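Long-range contact in malonyl CoA-acyl carrier protein transacylase (Clostridium perfringens, PDB 3PTW), which probably transfers the malonyl group from malonyl-CoA to acyl carrier protein, the step that supplies extender units for fatty acid synthesis: residues Lys30-Arg35 with Ile66-Met71. Numbering follows the deposited sequence.
Sequences KEVFKR and IITTNM
Val32 and Phe33 meet Thr68 and Met71 where the helical segments 30-35 and 66-71 run nearly antiparallel, their axes 152° apart in direction and 9.2 Å from each other at closest approach. Across the segments the CA atoms of Phe33 and Thr68 come closest, 6.5 Å apart. At the middle of the contact the methyl of Thr68 sits over the face of the Phe33 ring: CG2 lies 3.8 Å from the ring centroid and 7° off the normal, a well-centred CH-pi contact. Thr68 is turned so that CG2 stands anti to its own backbone N, which sends the methyl to the ring and leaves OG1 on another side, where it bonds to Pro64 O and to Ser36 OG. One threonine thus splits its branches, apolar to the aromatic and polar to a carbonyl one turn back and a serine of the facing helix. Thr69 meets the far end of the same ring: Phe33 CZ lies 3.8 Å from Thr69 OG1, at van der Waals distance; the hydroxyl itself bonds to Ala65 O within its own helix. Beside the ring, Val32 pushes CG1 against 66-71, 3.7 Å from Thr68 O and 3.8 Å from Met71 CG. The valine and methionine side chains cross at about a right angle, and Met71 CG also lies 4.1 Å from Val32 CG2. The two segments bury 265 Å² between them, mostly through apolar atoms. Within the acyl transferase domain the contact joins helix 27-40 to helix 59-79. Helix 44-49 also packs against Phe33, through Cys48 and Phe49, while helices 93-100 and 106-122 pack on helix 59-79 through Ile67 and Met71, and Asn70 reaches Ala9 O, just beyond strand 4-8 of the mixed sheet.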
ATOM      1  N   LYS A  30       6.613  -8.893  19.111  1.00 40.56           N
ATOM      2  CA  LYS A  30       6.008  -8.464  20.372  1.00 42.40           C
ATOM      3  C   LYS A  30       6.424  -7.024  20.707  1.00 42.78           C
ATOM      4  O   LYS A  30       5.580  -6.178  21.022  1.00 42.99           O
ATOM      5  CB  LYS A  30       6.416  -9.433  21.503  1.00 43.91           C
ATOM      6  CG  LYS A  30       5.488  -9.435  22.734  1.00 62.60           C
ATOM      7  CD  LYS A  30       5.874 -10.486  23.802  1.00 46.97           C
ATOM      8  CE  LYS A  30       5.377 -11.913  23.479  1.00 64.12           C
ATOM      9  NZ  LYS A  30       6.375 -12.783  22.756  1.00 48.03           N
ATOM     10  N   GLU A  31       7.721  -6.745  20.599  1.00 43.05           N
ATOM     11  CA  GLU A  31       8.268  -5.435  20.955  1.00 43.81           C
ATOM     12  C   GLU A  31       7.733  -4.324  20.046  1.00 42.79           C
ATOM     13  O   GLU A  31       7.488  -3.200  20.504  1.00 43.16           O
ATOM     14  CB  GLU A  31       9.804  -5.483  20.933  1.00 45.13           C
ATOM     15  CG  GLU A  31      10.509  -4.158  21.240  1.00 61.58           C
ATOM     16  CD  GLU A  31      12.011  -4.313  21.471  1.00 46.54           C
ATOM     17  OE1 GLU A  31      12.578  -3.487  22.222  1.00 62.55           O
ATOM     18  OE2 GLU A  31      12.629  -5.255  20.915  1.00 62.11           O
ATOM     19  N   VAL A  32       7.539  -4.639  18.767  1.00 41.23           N
ATOM     20  CA  VAL A  32       7.006  -3.655  17.831  1.00 39.43           C
ATOM     21  C   VAL A  32       5.588  -3.214  18.204  1.00 38.78           C
ATOM     22  O   VAL A  32       5.246  -2.028  18.080  1.00 38.16           O
ATOM     23  CB  VAL A  32       7.079  -4.141  16.367  1.00 38.18           C
ATOM     24  CG1 VAL A  32       6.192  -3.289  15.473  1.00 32.12           C
ATOM     25  CG2 VAL A  32       8.516  -4.093  15.878  1.00 33.12           C
ATOM     26  N   PHE A  33       4.776  -4.163  18.665  1.00 38.56           N
ATOM     27  CA  PHE A  33       3.405  -3.864  19.087  1.00 38.43           C
ATOM     28  C   PHE A  33       3.391  -3.015  20.342  1.00 38.56           C
ATOM     29  O   PHE A  33       2.584  -2.087  20.466  1.00 38.20           O
ATOM     30  CB  PHE A  33       2.584  -5.151  19.280  1.00 39.37           C
ATOM     31  CG  PHE A  33       1.892  -5.599  18.037  1.00 31.09           C
ATOM     32  CD1 PHE A  33       0.572  -5.232  17.791  1.00 38.86           C
ATOM     33  CD2 PHE A  33       2.578  -6.338  17.073  1.00 38.50           C
ATOM     34  CE1 PHE A  33      -0.068  -5.615  16.615  1.00 30.75           C
ATOM     35  CE2 PHE A  33       1.946  -6.730  15.898  1.00 30.75           C
ATOM     36  CZ  PHE A  33       0.610  -6.359  15.669  1.00 37.93           C
ATOM     37  N   LYS A  34       4.297  -3.340  21.266  1.00 39.02           N
ATOM     38  CA  LYS A  34       4.488  -2.566  22.491  1.00 39.38           C
ATOM     39  C   LYS A  34       4.794  -1.096  22.168  1.00 38.54           C
ATOM     40  O   LYS A  34       4.194  -0.189  22.740  1.00 38.69           O
ATOM     41  CB  LYS A  34       5.612  -3.184  23.337  1.00 39.85           C
ATOM     42  CG  LYS A  34       5.151  -3.915  24.595  1.00 46.98           C
ATOM     43  CD  LYS A  34       4.428  -5.215  24.309  1.00 41.30           C
ATOM     44  CE  LYS A  34       3.881  -5.822  25.595  1.00 48.35           C
ATOM     45  NZ  LYS A  34       2.765  -6.769  25.312  1.00 42.97           N
ATOM     46  N   ARG A  35       5.699  -0.878  21.222  1.00 37.93           N
ATOM     47  CA  ARG A  35       6.120   0.463  20.830  1.00 38.11           C
ATOM     48  C   ARG A  35       5.003   1.246  20.124  1.00 38.19           C
ATOM     49  O   ARG A  35       4.906   2.471  20.260  1.00 38.09           O
ATOM     50  CB  ARG A  35       7.351   0.376  19.928  1.00 37.48           C
ATOM     51  CG  ARG A  35       8.635  -0.017  20.651  1.00 47.77           C
ATOM     52  CD  ARG A  35       9.706  -0.463  19.660  1.00 38.92           C
ATOM     53  NE  ARG A  35      10.070   0.584  18.699  1.00 47.86           N
ATOM     54  CZ  ARG A  35      10.669   0.375  17.526  1.00 38.95           C
ATOM     55  NH1 ARG A  35      10.952   1.407  16.732  1.00 47.26           N
ATOM     56  NH2 ARG A  35      10.980  -0.854  17.134  1.00 47.25           N
ATOM     57  N   ILE A  66      -2.282  -1.724  10.158  1.00 30.58           N
ATOM     58  CA  ILE A  66      -1.486  -2.402   9.120  1.00 31.16           C
ATOM     59  C   ILE A  66       0.005  -2.068   9.211  1.00 31.62           C
ATOM     60  O   ILE A  66       0.858  -2.959   9.131  1.00 32.21           O
ATOM     61  CB  ILE A  66      -2.047  -2.107   7.706  1.00 31.00           C
ATOM     62  CG1 ILE A  66      -3.403  -2.797   7.555  1.00 24.48           C
ATOM     63  CG2 ILE A  66      -1.059  -2.526   6.597  1.00 22.89           C
ATOM     64  CD1 ILE A  66      -4.097  -2.531   6.266  1.00 31.72           C
ATOM     65  N   ILE A  67       0.310  -0.791   9.420  1.00 31.62           N
ATOM     66  CA  ILE A  67       1.688  -0.331   9.515  1.00 31.06           C
ATOM     67  C   ILE A  67       2.455  -1.060  10.626  1.00 30.76           C
ATOM     68  O   ILE A  67       3.610  -1.451  10.425  1.00 30.18           O
ATOM     69  CB  ILE A  67       1.754   1.208   9.696  1.00 31.33           C
ATOM     70  CG1 ILE A  67       1.319   1.917   8.402  1.00 30.56           C
ATOM     71  CG2 ILE A  67       3.152   1.655  10.139  1.00 31.08           C
ATOM     72  CD1 ILE A  67       2.128   1.566   7.160  1.00 31.32           C
ATOM     73  N   THR A  68       1.792  -1.238  11.773  1.00 30.85           N
ATOM     74  CA  THR A  68       2.340  -1.965  12.917  1.00 31.45           C
ATOM     75  C   THR A  68       2.551  -3.433  12.589  1.00 29.70           C
ATOM     76  O   THR A  68       3.576  -4.013  12.936  1.00 29.29           O
ATOM     77  CB  THR A  68       1.387  -1.894  14.166  1.00 32.84           C
ATOM     78  OG1 THR A  68       1.141  -0.525  14.515  1.00 30.70           O
ATOM     79  CG2 THR A  68       2.006  -2.619  15.361  1.00 31.66           C
ATOM     80  N   THR A  69       1.552  -4.026  11.953  1.00 29.21           N
ATOM     81  CA  THR A  69       1.587  -5.426  11.557  1.00 29.40           C
ATOM     82  C   THR A  69       2.726  -5.692  10.560  1.00 29.78           C
ATOM     83  O   THR A  69       3.523  -6.626  10.753  1.00 30.50           O
ATOM     84  CB  THR A  69       0.198  -5.855  11.042  1.00 29.63           C
ATOM     85  OG1 THR A  69      -0.703  -5.909  12.164  1.00 28.97           O
ATOM     86  CG2 THR A  69       0.239  -7.223  10.351  1.00 27.62           C
ATOM     87  N   ASN A  70       2.809  -4.852   9.527  1.00 28.87           N
ATOM     88  CA  ASN A  70       3.910  -4.884   8.547  1.00 29.06           C
ATOM     89  C   ASN A  70       5.300  -4.815   9.202  1.00 29.67           C
ATOM     90  O   ASN A  70       6.218  -5.535   8.806  1.00 28.22           O
ATOM     91  CB  ASN A  70       3.751  -3.761   7.502  1.00 28.39           C
ATOM     92  CG  ASN A  70       2.550  -3.971   6.564  1.00 21.13           C
ATOM     93  OD1 ASN A  70       1.835  -4.958   6.672  1.00 29.31           O
ATOM     94  ND2 ASN A  70       2.334  -3.032   5.636  1.00 28.44           N
ATOM     95  N   MET A  71       5.434  -3.969  10.223  1.00 30.91           N
ATOM     96  CA  MET A  71       6.710  -3.773  10.904  1.00 32.17           C
ATOM     97  C   MET A  71       7.077  -4.978  11.788  1.00 32.24           C
ATOM     98  O   MET A  71       8.218  -5.452  11.762  1.00 32.40           O
ATOM     99  CB  MET A  71       6.657  -2.482  11.730  1.00 34.41           C
ATOM    100  CG  MET A  71       7.984  -2.026  12.331  1.00 37.16           C
ATOM    101  SD  MET A  71       9.308  -1.656  11.147  1.00 37.10           S
ATOM    102  CE  MET A  71      10.533  -0.976  12.265  1.00 37.70           C
TER